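Local coordinates for protein beta-hexosaminidase Amuc_2018 (Akkermansia muciniphila, PDB 6JEA) that hydrolyses terminal non-reducing N-acetylhexosamine residues, such as the GlcNAc ends of unbranched N-glycans and chitobiose, at residues 142-147 against 198-203; 305-310 against 320-325; 347-352 against 366-371. All coordinates share one frame; numbering follows the deposited sequence.

Contact 1: residues 142-147 against 198-203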
loop_
_atom_site.group_PDB
_atom_site.type_symbol
_atom_site.label_atom_id
_atom_site.label_comp_id
_atom_site.label_asym_id
_atom_site.label_seq_id
_atom_site.Cartn_x
_atom_site.Cartn_y
_atom_site.Cartn_z
ATOM N N PRO A 142 8.928 -17.984 19.128
ATOM C CA PRO A 142 9.170 -18.852 17.964
ATOM C C PRO A 142 7.932 -19.565 17.445
ATOM O O PRO A 142 7.955 -20.045 16.305
ATOM C CB PRO A 142 10.208 -19.855 18.487
ATOM C CG PRO A 142 9.932 -19.931 19.949
ATOM C CD PRO A 142 9.498 -18.547 20.365
ATOM N N LYS A 143 6.858 -19.660 18.232
ATOM C CA LYS A 143 5.659 -20.317 17.727
ATOM C C LYS A 143 5.056 -19.551 16.560
ATOM O O LYS A 143 4.457 -20.165 15.666
ATOM C CB LYS A 143 4.635 -20.496 18.844
ATOM C CG LYS A 143 5.023 -21.571 19.835
ATOM C CD LYS A 143 3.887 -21.884 20.787
ATOM C CE LYS A 143 4.245 -23.048 21.687
ATOM N NZ LYS A 143 3.125 -23.413 22.596
ATOM N N LEU A 144 5.221 -18.221 16.544
ATOM C CA LEU A 144 4.842 -17.431 15.376
ATOM C C LEU A 144 5.384 -18.056 14.099
ATOM O O LEU A 144 4.704 -18.078 13.067
ATOM C CB LEU A 144 5.354 -15.995 15.510
ATOM C CG LEU A 144 4.954 -15.146 16.717
ATOM C CD1 LEU A 144 5.586 -13.763 16.608
ATOM C CD2 LEU A 144 3.439 -15.046 16.855
ATOM N N LYS A 145 6.608 -18.583 14.159
ATOM C CA LYS A 145 7.185 -19.272 13.013
ATOM C C LYS A 145 6.608 -20.675 12.869
ATOM O O LYS A 145 6.207 -21.079 11.773
ATOM C CB LYS A 145 8.709 -19.322 13.150
ATOM C CG LYS A 145 9.412 -20.218 12.147
ATOM C CD LYS A 145 9.232 -19.723 10.723
ATOM C CE LYS A 145 10.019 -20.578 9.739
ATOM N NZ LYS A 145 9.801 -20.153 8.325
ATOM N N SER A 146 6.535 -21.423 13.971
ATOM C CA SER A 146 6.194 -22.836 13.866
ATOM C C SER A 146 4.696 -23.080 13.747
ATOM O O SER A 146 4.295 -24.156 13.292
ATOM C CB SER A 146 6.756 -23.608 15.064
ATOM O OG SER A 146 6.149 -23.199 16.276
ATOM N N VAL A 147 3.864 -22.109 14.127
ATOM C CA VAL A 147 2.417 -22.291 14.108
ATOM C C VAL A 147 1.756 -21.217 13.254
ATOM O O VAL A 147 1.048 -21.523 12.286
ATOM C CB VAL A 147 1.837 -22.277 15.534
ATOM C CG1 VAL A 147 0.331 -22.490 15.495
ATOM C CG2 VAL A 147 2.509 -23.330 16.398
ATOM N N HIS A 198 -3.671 -16.453 17.805
ATOM C CA HIS A 198 -4.311 -17.305 18.803
ATOM C C HIS A 198 -3.890 -18.759 18.636
ATOM O O HIS A 198 -3.659 -19.463 19.627
ATOM C CB HIS A 198 -5.831 -17.165 18.719
ATOM C CG HIS A 198 -6.554 -17.747 19.893
ATOM N ND1 HIS A 198 -7.493 -17.040 20.611
ATOM C CD2 HIS A 198 -6.478 -18.968 20.474
ATOM C CE1 HIS A 198 -7.963 -17.799 21.585
ATOM N NE2 HIS A 198 -7.363 -18.974 21.524
ATOM N N ALA A 199 -3.787 -19.224 17.392
ATOM C CA ALA A 199 -3.260 -20.559 17.142
ATOM C C ALA A 199 -1.852 -20.706 17.705
ATOM O O ALA A 199 -1.485 -21.771 18.213
ATOM C CB ALA A 199 -3.277 -20.855 15.644
ATOM N N ALA A 200 -1.051 -19.639 17.636
ATOM C CA ALA A 200 0.310 -19.713 18.161
ATOM C C ALA A 200 0.349 -19.525 19.679
ATOM O O ALA A 200 0.991 -20.306 20.389
ATOM C CB ALA A 200 1.195 -18.675 17.470
ATOM N N TYR A 201 -0.323 -18.493 20.196
ATOM C CA TYR A 201 -0.235 -18.121 21.609
ATOM C C TYR A 201 -1.630 -17.910 22.184
ATOM O O TYR A 201 -2.081 -16.770 22.359
ATOM C CB TYR A 201 0.642 -16.879 21.790
ATOM C CG TYR A 201 2.097 -17.170 21.507
ATOM C CD1 TYR A 201 2.897 -17.778 22.463
ATOM C CD2 TYR A 201 2.663 -16.872 20.272
ATOM C CE1 TYR A 201 4.221 -18.067 22.208
ATOM C CE2 TYR A 201 3.989 -17.157 20.007
ATOM C CZ TYR A 201 4.762 -17.755 20.981
ATOM O OH TYR A 201 6.080 -18.048 20.732
ATOM N N PRO A 202 -2.334 -18.997 22.520
ATOM C CA PRO A 202 -3.707 -18.846 23.030
ATOM C C PRO A 202 -3.783 -18.135 24.368
ATOM O O PRO A 202 -4.815 -17.522 24.668
ATOM C CB PRO A 202 -4.207 -20.294 23.130
ATOM C CG PRO A 202 -2.962 -21.116 23.253
ATOM C CD PRO A 202 -1.922 -20.409 22.432
ATOM N N GLU A 203 -2.725 -18.187 25.179
ATOM C CA GLU A 203 -2.749 -17.516 26.475
ATOM C C GLU A 203 -2.772 -15.993 26.358
ATOM O O GLU A 203 -2.997 -15.321 27.370
ATOM C CB GLU A 203 -1.553 -17.960 27.325
ATOM C CG GLU A 203 -0.189 -17.475 26.835
ATOM C CD GLU A 203 0.475 -18.425 25.842
ATOM O OE1 GLU A 203 -0.237 -19.070 25.039
ATOM O OE2 GLU A 203 1.720 -18.527 25.873
HETATM O O HOH W 1 1.437 -21.047 23.847
#
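Val147 and Ala200 meet at the apolar centre, where the two backbones come closest. Val147 CB lies 4.1 Å from Ala200 CB, and its CG1 branch, anti to the backbone N (chi1 -179°), reaches on along the other helix to the methyl group of Ala199, CG1 to CB 4.0 Å. The same CG1 also presses against the carbonyl oxygen of Ala199. With only methyl side chains at Ala199 and Ala200, the valine comes close to the backbone. Next to it, the Ala200 methyl packs beside the Lys143 carbonyl and against CD2 of Leu144.

Tyr201, the first residue to leave helical geometry, extends its ring along the first helical turn of the other segment. Leu144 crosses the ring at about a right angle and puts CD2 in the ring plane at the edge, 3.8 Å from Tyr201 CE2. Lys143 covers one face: its CB is 3.5 Å from Tyr201 CZ, and its CD sits higher over the ring, close to Ala200 O.

Polar contacts mark the rim. Lys143 N donates to Tyr201 OH at 3.1 Å, with 152° at the hydrogen, so the phenol end is tied to the backbone N of Lys143. The extended Lys143 chain then carries NZ past the ring to a water, which accepts from NZ at 3.2 Å and donates to Glu203 OE1 at 2.9 Å; this bridge spans two opposite charges that do not touch directly.

The contact joins helix 143-148 to the C-terminal end of helix 195-200 and the residue after it, toward the periphery of the catalytic domain. Leu144 also rests on Val138, the Tyr201 ring meets Phe204, and the zinc ligand Cys226 is about 11 Å from Tyr201, side chain to side chain.

Contact 2: residues 305-310 against 320-325. With NAG (2-acetamido-2-deoxy-beta-D-glucopyranose), chain B.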
loop_
_atom_site.group_PDB
_atom_site.type_symbol
_atom_site.label_atom_id
_atom_site.label_comp_id
_atom_site.label_asym_id
_atom_site.label_seq_id
_atom_site.Cartn_x
_atom_site.Cartn_y
_atom_site.Cartn_z
ATOM N N GLN A 305 -0.900 4.520 12.333
ATOM C CA GLN A 305 -1.832 4.770 11.243
ATOM C C GLN A 305 -3.024 3.839 11.394
ATOM O O GLN A 305 -2.907 2.754 11.969
ATOM C CB GLN A 305 -1.180 4.568 9.876
ATOM C CG GLN A 305 -0.205 5.655 9.500
ATOM C CD GLN A 305 0.252 5.532 8.067
ATOM O OE1 GLN A 305 0.107 4.478 7.448
ATOM N NE2 GLN A 305 0.812 6.610 7.529
ATOM N N PHE A 306 -4.181 4.270 10.886
ATOM C CA PHE A 306 -5.393 3.481 11.093
ATOM C C PHE A 306 -6.234 3.409 9.827
ATOM O O PHE A 306 -6.219 4.320 9.000
ATOM C CB PHE A 306 -6.273 4.057 12.215
ATOM C CG PHE A 306 -5.578 4.180 13.538
ATOM C CD1 PHE A 306 -4.877 5.330 13.863
ATOM C CD2 PHE A 306 -5.648 3.160 14.470
ATOM C CE1 PHE A 306 -4.247 5.454 15.088
ATOM C CE2 PHE A 306 -5.017 3.278 15.695
ATOM C CZ PHE A 306 -4.316 4.427 16.004
ATOM N N TRP A 307 -6.974 2.309 9.687
ATOM C CA TRP A 307 -8.137 2.301 8.809
ATOM C C TRP A 307 -9.232 3.128 9.471
ATOM O O TRP A 307 -9.622 2.847 10.608
ATOM C CB TRP A 307 -8.623 0.877 8.550
ATOM C CG TRP A 307 -7.605 -0.028 7.914
ATOM C CD1 TRP A 307 -7.016 -1.120 8.482
ATOM C CD2 TRP A 307 -7.058 0.079 6.590
ATOM N NE1 TRP A 307 -6.137 -1.699 7.598
ATOM C CE2 TRP A 307 -6.144 -0.983 6.429
ATOM C CE3 TRP A 307 -7.251 0.969 5.528
ATOM C CZ2 TRP A 307 -5.424 -1.178 5.249
ATOM C CZ3 TRP A 307 -6.537 0.772 4.356
ATOM C CH2 TRP A 307 -5.636 -0.293 4.226
ATOM N N TYR A 308 -9.721 4.151 8.776
ATOM C CA TYR A 308 -10.582 5.135 9.419
ATOM C C TYR A 308 -11.915 4.524 9.832
ATOM O O TYR A 308 -12.542 3.785 9.065
ATOM C CB TYR A 308 -10.817 6.323 8.489
ATOM C CG TYR A 308 -11.477 7.508 9.158
ATOM C CD1 TYR A 308 -10.999 8.003 10.366
ATOM C CD2 TYR A 308 -12.566 8.143 8.575
ATOM C CE1 TYR A 308 -11.593 9.091 10.978
ATOM C CE2 TYR A 308 -13.168 9.235 9.182
ATOM C CZ TYR A 308 -12.675 9.703 10.382
ATOM O OH TYR A 308 -13.267 10.787 10.987
ATOM N N GLU A 309 -12.337 4.827 11.058
ATOM C CA GLU A 309 -13.690 4.559 11.530
ATOM C C GLU A 309 -14.258 5.869 12.050
ATOM O O GLU A 309 -13.690 6.467 12.970
ATOM C CB GLU A 309 -13.712 3.485 12.624
ATOM C CG GLU A 309 -13.306 2.084 12.169
ATOM C CD GLU A 309 -14.346 1.406 11.287
ATOM O OE1 GLU A 309 -15.360 2.048 10.939
ATOM O OE2 GLU A 309 -14.149 0.220 10.941
ATOM N N GLY A 310 -15.370 6.311 11.460
ATOM C CA GLY A 310 -15.877 7.646 11.751
ATOM C C GLY A 310 -16.152 7.874 13.226
ATOM O O GLY A 310 -15.676 8.847 13.816
ATOM N N THR A 320 -2.780 9.753 11.221
ATOM C CA THR A 320 -3.152 9.503 9.835
ATOM C C THR A 320 -4.101 8.315 9.732
ATOM O O THR A 320 -3.851 7.241 10.305
ATOM C CB THR A 320 -1.915 9.274 8.962
ATOM O OG1 THR A 320 -1.120 10.464 8.944
ATOM C CG2 THR A 320 -2.322 8.940 7.538
ATOM N N VAL A 321 -5.188 8.516 8.991
ATOM C CA VAL A 321 -6.186 7.485 8.759
ATOM C C VAL A 321 -6.371 7.309 7.256
ATOM O O VAL A 321 -6.077 8.200 6.455
ATOM C CB VAL A 321 -7.526 7.820 9.442
ATOM C CG1 VAL A 321 -7.334 7.928 10.943
ATOM C CG2 VAL A 321 -8.088 9.112 8.887
ATOM N N TYR A 322 -6.857 6.129 6.884
ATOM C CA TYR A 322 -7.119 5.769 5.499
ATOM C C TYR A 322 -8.621 5.741 5.265
ATOM O O TYR A 322 -9.352 5.073 6.004
ATOM C CB TYR A 322 -6.530 4.396 5.158
ATOM C CG TYR A 322 -5.020 4.299 5.167
ATOM C CD1 TYR A 322 -4.303 4.355 6.356
ATOM C CD2 TYR A 322 -4.315 4.110 3.987
ATOM C CE1 TYR A 322 -2.922 4.251 6.367
ATOM C CE2 TYR A 322 -2.936 4.001 3.989
ATOM C CZ TYR A 322 -2.245 4.071 5.181
ATOM O OH TYR A 322 -0.875 3.966 5.181
ATOM N N ALA A 323 -9.077 6.457 4.242
ATOM C CA ALA A 323 -10.450 6.313 3.778
ATOM C C ALA A 323 -10.541 5.067 2.908
ATOM O O ALA A 323 -9.786 4.923 1.944
ATOM C CB ALA A 323 -10.897 7.549 2.996
ATOM N N TRP A 324 -11.456 4.162 3.253
ATOM C CA TRP A 324 -11.514 2.870 2.573
ATOM C C TRP A 324 -12.917 2.368 2.266
ATOM O O TRP A 324 -13.061 1.567 1.336
ATOM C CB TRP A 324 -10.783 1.806 3.400
ATOM C CG TRP A 324 -11.278 1.692 4.815
ATOM C CD1 TRP A 324 -11.051 2.569 5.838
ATOM C CD2 TRP A 324 -12.076 0.637 5.364
ATOM N NE1 TRP A 324 -11.661 2.128 6.986
ATOM C CE2 TRP A 324 -12.297 0.944 6.721
ATOM C CE3 TRP A 324 -12.629 -0.534 4.839
ATOM C CZ2 TRP A 324 -13.047 0.120 7.562
ATOM C CZ3 TRP A 324 -13.372 -1.351 5.674
ATOM C CH2 TRP A 324 -13.574 -1.020 7.020
ATOM N N ARG A 325 -13.952 2.792 2.984
ATOM C CA ARG A 325 -15.286 2.250 2.765
ATOM C C ARG A 325 -15.932 2.846 1.517
ATOM O O ARG A 325 -15.704 4.007 1.160
ATOM C CB ARG A 325 -16.180 2.502 3.979
ATOM C CG ARG A 325 -15.809 1.693 5.209
ATOM C CD ARG A 325 -16.823 1.903 6.321
ATOM N NE ARG A 325 -16.441 1.220 7.555
ATOM C CZ ARG A 325 -16.740 -0.045 7.833
ATOM N NH1 ARG A 325 -17.425 -0.774 6.960
ATOM N NH2 ARG A 325 -16.352 -0.585 8.982
HETATM C C1 NAG B . -10.988 -4.863 3.239
HETATM C C2 NAG B . -10.571 -5.559 4.538
HETATM C C3 NAG B . -9.597 -6.702 4.249
HETATM C C4 NAG B . -10.135 -7.622 3.163
HETATM C C5 NAG B . -10.530 -6.805 1.940
HETATM C C6 NAG B . -11.155 -7.636 0.845
HETATM C C7 NAG B . -10.561 -4.184 6.576
HETATM C C8 NAG B . -9.788 -3.194 7.391
HETATM N N2 NAG B . -9.968 -4.605 5.455
HETATM O O1 NAG B . -11.962 -3.911 3.516
HETATM O O3 NAG B . -9.387 -7.441 5.447
HETATM O O4 NAG B . -9.138 -8.564 2.784
HETATM O O5 NAG B . -11.499 -5.822 2.322
HETATM O O6 NAG B . -11.458 -6.839 -0.292
HETATM O O7 NAG B . -11.669 -4.584 6.916
HETATM O O HOH W 2 -14.984 4.174 7.743
#
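Phe306 and Tyr322 anchor the backbone pairing of two parallel strands. Phe306 N donates to Thr320 O, Phe306 O accepts from Tyr322 N at 2.9 Å, and Tyr308 N continues the pattern by donating to Tyr322 O. The strand axes diverge by 26°, as suits a sheet that curls.

Side-chain hydrogen bonds extend this pairing at both ends. Tyr322 OH donates to Gln305 OE1 at 2.5 Å, with the amide and ring planes turned 75° from each other and the donor well tilted from the carbonyl plane. At the other end Trp324 NE1 gives its hydrogen to Tyr308 O at 2.8 Å. The torsion of Trp324 places CG between its backbone N and carbonyl carbon (chi1 55°), turning the indole toward the Trp307-Tyr308 backbone, where NE1 makes that bond.

The charged pair comes next: Arg325 NH2 meets the syn lone pair of Glu309 OE2 at 3.1 Å. That oxygen also accepts from the backbone N of Glu258, an active-site residue, which helps fix the carboxylate, and it lies at the edge of the Trp324 ring.

Aromatic packing fills the rest. Trp307 turns an edge toward the face of Trp324, with its CB also over the Trp324 five-membered ring. The Trp307 and Tyr322 rings meet obliquely, Trp307 CE3 lying 3.5 Å from Tyr322 CB. Tyr308 CD1 touches Val321 CG2 at 3.4 Å on the other side of the sheet. The acetamido methyl of the bound sugar, C8, lies over a face of Trp307, 3.6 Å from CD1, and more distantly over Trp324, whose CZ3 approaches NAG O1; Glu187 holds Trp307 NE1.

These are adjacent parallel strands of the TIM-barrel catalytic domain, and their C-terminal ends supply the aromatic wall that, as in other family 20 hexosaminidases, cradles the substrate N-acetyl group.

Contact 3: residues 347-352 against 366-371. With NAG (2-acetamido-2-deoxy-beta-D-glucopyranose), chain B.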
loop_
_atom_site.group_PDB
_atom_site.type_symbol
_atom_site.label_atom_id
_atom_site.label_comp_id
_atom_site.label_asym_id
_atom_site.label_seq_id
_atom_site.Cartn_x
_atom_site.Cartn_y
_atom_site.Cartn_z
ATOM N N SER A 347 -10.052 4.489 -0.996
ATOM C CA SER A 347 -11.455 4.102 -1.079
ATOM C C SER A 347 -11.631 2.880 -1.970
ATOM O O SER A 347 -11.121 2.835 -3.094
ATOM C CB SER A 347 -12.287 5.273 -1.603
ATOM O OG SER A 347 -13.670 4.959 -1.605
ATOM N N SER A 348 -12.358 1.883 -1.456
ATOM C CA SER A 348 -12.540 0.627 -2.177
ATOM C C SER A 348 -13.286 0.811 -3.489
ATOM O O SER A 348 -13.210 -0.063 -4.360
ATOM C CB SER A 348 -13.281 -0.383 -1.295
ATOM O OG SER A 348 -14.642 -0.024 -1.127
ATOM N N GLU A 349 -14.011 1.921 -3.649
ATOM C CA GLU A 349 -14.712 2.173 -4.902
ATOM C C GLU A 349 -13.739 2.371 -6.060
ATOM O O GLU A 349 -14.076 2.075 -7.213
ATOM C CB GLU A 349 -15.623 3.394 -4.746
ATOM C CG GLU A 349 -16.540 3.659 -5.928
ATOM C CD GLU A 349 -17.432 4.872 -5.717
ATOM O OE1 GLU A 349 -17.547 5.338 -4.561
ATOM O OE2 GLU A 349 -18.016 5.359 -6.710
ATOM N N TYR A 350 -12.526 2.850 -5.774
ATOM C CA TYR A 350 -11.533 3.128 -6.802
ATOM C C TYR A 350 -10.198 2.431 -6.593
ATOM O O TYR A 350 -9.465 2.244 -7.572
ATOM C CB TYR A 350 -11.258 4.638 -6.895
ATOM C CG TYR A 350 -12.473 5.497 -7.153
ATOM C CD1 TYR A 350 -13.246 5.977 -6.099
ATOM C CD2 TYR A 350 -12.837 5.849 -8.446
ATOM C CE1 TYR A 350 -14.351 6.769 -6.329
ATOM C CE2 TYR A 350 -13.944 6.642 -8.685
ATOM C CZ TYR A 350 -14.697 7.100 -7.622
ATOM O OH TYR A 350 -15.800 7.890 -7.854
ATOM N N CYS A 351 -9.853 2.046 -5.361
ATOM C CA CYS A 351 -8.481 1.690 -5.035
ATOM C C CYS A 351 -8.264 0.231 -4.650
ATOM O O CYS A 351 -7.105 -0.182 -4.535
ATOM C CB CYS A 351 -7.962 2.579 -3.894
ATOM S SG CYS A 351 -8.053 4.358 -4.225
ATOM N N TYR A 352 -9.317 -0.558 -4.443
ATOM C CA TYR A 352 -9.141 -1.968 -4.102
ATOM C C TYR A 352 -8.834 -2.751 -5.372
ATOM O O TYR A 352 -9.722 -2.979 -6.199
ATOM C CB TYR A 352 -10.378 -2.529 -3.405
ATOM C CG TYR A 352 -10.425 -2.274 -1.914
ATOM C CD1 TYR A 352 -9.737 -1.209 -1.345
ATOM C CD2 TYR A 352 -11.147 -3.109 -1.074
ATOM C CE1 TYR A 352 -9.783 -0.973 0.013
ATOM C CE2 TYR A 352 -11.197 -2.881 0.287
ATOM C CZ TYR A 352 -10.514 -1.813 0.825
ATOM O OH TYR A 352 -10.561 -1.588 2.180
ATOM N N TRP A 366 -18.870 -11.937 -4.316
ATOM C CA TRP A 366 -19.137 -10.703 -3.586
ATOM C C TRP A 366 -18.430 -9.486 -4.171
ATOM O O TRP A 366 -18.871 -8.351 -3.957
ATOM C CB TRP A 366 -18.742 -10.871 -2.118
ATOM C CG TRP A 366 -17.276 -11.078 -1.903
ATOM C CD1 TRP A 366 -16.602 -12.264 -1.924
ATOM C CD2 TRP A 366 -16.300 -10.068 -1.624
ATOM N NE1 TRP A 366 -15.267 -12.056 -1.676
ATOM C CE2 TRP A 366 -15.056 -10.715 -1.490
ATOM C CE3 TRP A 366 -16.359 -8.679 -1.477
ATOM C CZ2 TRP A 366 -13.880 -10.021 -1.216
ATOM C CZ3 TRP A 366 -15.192 -7.991 -1.204
ATOM C CH2 TRP A 366 -13.968 -8.664 -1.077
ATOM N N MET A 367 -17.336 -9.701 -4.900
ATOM C CA MET A 367 -16.537 -8.585 -5.394
ATOM C C MET A 367 -17.248 -7.856 -6.527
ATOM O O MET A 367 -17.695 -8.476 -7.497
ATOM C CB MET A 367 -15.177 -9.076 -5.879
ATOM C CG MET A 367 -14.239 -9.540 -4.788
ATOM S SD MET A 367 -12.650 -9.995 -5.497
ATOM C CE MET A 367 -11.789 -10.615 -4.055
ATOM N N LYS A 368 -17.339 -6.535 -6.410
ATOM C CA LYS A 368 -17.795 -5.722 -7.524
ATOM C C LYS A 368 -16.649 -5.497 -8.511
ATOM O O LYS A 368 -15.479 -5.759 -8.221
ATOM C CB LYS A 368 -18.353 -4.390 -7.026
ATOM C CG LYS A 368 -17.303 -3.408 -6.544
ATOM C CD LYS A 368 -17.172 -2.237 -7.510
ATOM C CE LYS A 368 -16.278 -1.138 -6.948
ATOM N NZ LYS A 368 -15.949 -0.098 -7.973
ATOM N N THR A 369 -16.999 -5.009 -9.698
ATOM C CA THR A 369 -16.028 -4.795 -10.763
ATOM C C THR A 369 -15.519 -3.359 -10.725
ATOM O O THR A 369 -16.311 -2.413 -10.654
ATOM C CB THR A 369 -16.650 -5.100 -12.128
ATOM O OG1 THR A 369 -17.028 -6.483 -12.187
ATOM C CG2 THR A 369 -15.664 -4.798 -13.251
ATOM N N THR A 370 -14.197 -3.201 -10.766
ATOM C CA THR A 370 -13.554 -1.889 -10.834
ATOM C C THR A 370 -12.713 -1.857 -12.106
ATOM O O THR A 370 -11.594 -2.378 -12.133
ATOM C CB THR A 370 -12.697 -1.617 -9.597
ATOM O OG1 THR A 370 -13.479 -1.811 -8.412
ATOM C CG2 THR A 370 -12.185 -0.186 -9.616
ATOM N N THR A 371 -13.251 -1.251 -13.160
ATOM C CA THR A 371 -12.528 -1.200 -14.419
ATOM C C THR A 371 -11.393 -0.184 -14.343
ATOM O O THR A 371 -11.254 0.576 -13.380
ATOM C CB THR A 371 -13.458 -0.835 -15.574
ATOM O OG1 THR A 371 -13.881 0.528 -15.434
ATOM C CG2 THR A 371 -14.674 -1.751 -15.598
HETATM C C1 NAG B . -10.988 -4.863 3.239
HETATM C C2 NAG B . -10.571 -5.559 4.538
HETATM C C3 NAG B . -9.597 -6.702 4.249
HETATM C C4 NAG B . -10.135 -7.622 3.163
HETATM C C5 NAG B . -10.530 -6.805 1.940
HETATM C C6 NAG B . -11.155 -7.636 0.845
HETATM C C7 NAG B . -10.561 -4.184 6.576
HETATM C C8 NAG B . -9.788 -3.194 7.391
HETATM N N2 NAG B . -9.968 -4.605 5.455
HETATM O O1 NAG B . -11.962 -3.911 3.516
HETATM O O3 NAG B . -9.387 -7.441 5.447
HETATM O O4 NAG B . -9.138 -8.564 2.784
HETATM O O5 NAG B . -11.499 -5.822 2.322
HETATM O O6 NAG B . -11.458 -6.839 -0.292
HETATM O O7 NAG B . -11.669 -4.584 6.916
HETATM O O HOH W 3 -11.735 -1.059 -6.325
#
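Lys368 reaches across to the backbone of Glu349, and its ammonium group makes the direct polar bond of this small contact: NZ donates to Glu349 O at 3.0 Å, approaching 25° out of the carbonyl plane. Its conformation is unusual. CG sits between the backbone N and the carbonyl carbon, and chi2, at 110°, is away from a staggered value; beyond that bend the chain runs straight. The bend brings NZ back to Thr370 of its own segment, where it gives a second bond to OG1, also 3.0 Å long.

Thr370 uses both its branches. With OG1 beside the backbone N (chi1 -53°), CG2 falls anti to it and rests 3.8 Å from Glu349 O, while OG1 accepts from Lys368 and donates to a water at 2.8 Å. That water passes its own hydrogens to Ser348 O at 2.7 Å and to Tyr352 O at 2.8 Å, so one molecule ties the threonine to the first residue of the short turn and to the residue just after it. A methionine in place of Lys368 would probably leave Glu349 O without this donor and Thr370 OG1 without its ammonium partner, weakening the hold on the turn.

Beyond the turn, Tyr352 lays one ring face on Ser348 CB and directs OH at the bound sugar, 3.0 Å from NAG O1, which lies in the ring plane at its edge. Trp366 likewise offers an edge to the sugar, CH2 to NAG O6 3.2 Å. Two ring edges from the two segments thus line the substrate site.

The helical turn 348-351 follows strand 342-345, and the other segment is the loop leading into helix 372-376, from which Lys374 bridges to the Glu349 carboxylate. Tyr352 meets Trp400 edge-to-face beside strand 392-399, and Arg417 of helix 417-426 binds Thr370 O.

From the N terminus, contact 1 comes first, joining helix 143-148 to the end of helix 195-200 and closing a 50-residue loop that holds helix 167-179, strand 183-190 and the active-site His193. The chain then passes Asp257 and Glu258 before contact 2 pairs neighbouring barrel strands across a nine-residue link. Contact 3 ties the turn 348-351 to the loop before helix 372-376, closing 13 residues that carry the substrate-binding Leu353 and Asp354. The three run in series, none nesting or crossing. Contacts 2 and 3 touch, with a probable hydrogen bond from Ser348 N to Trp324 O (2.9 Å), and both reach the sugar; contact 1 stands apart, its nearest atoms about 18 Å from contact 2.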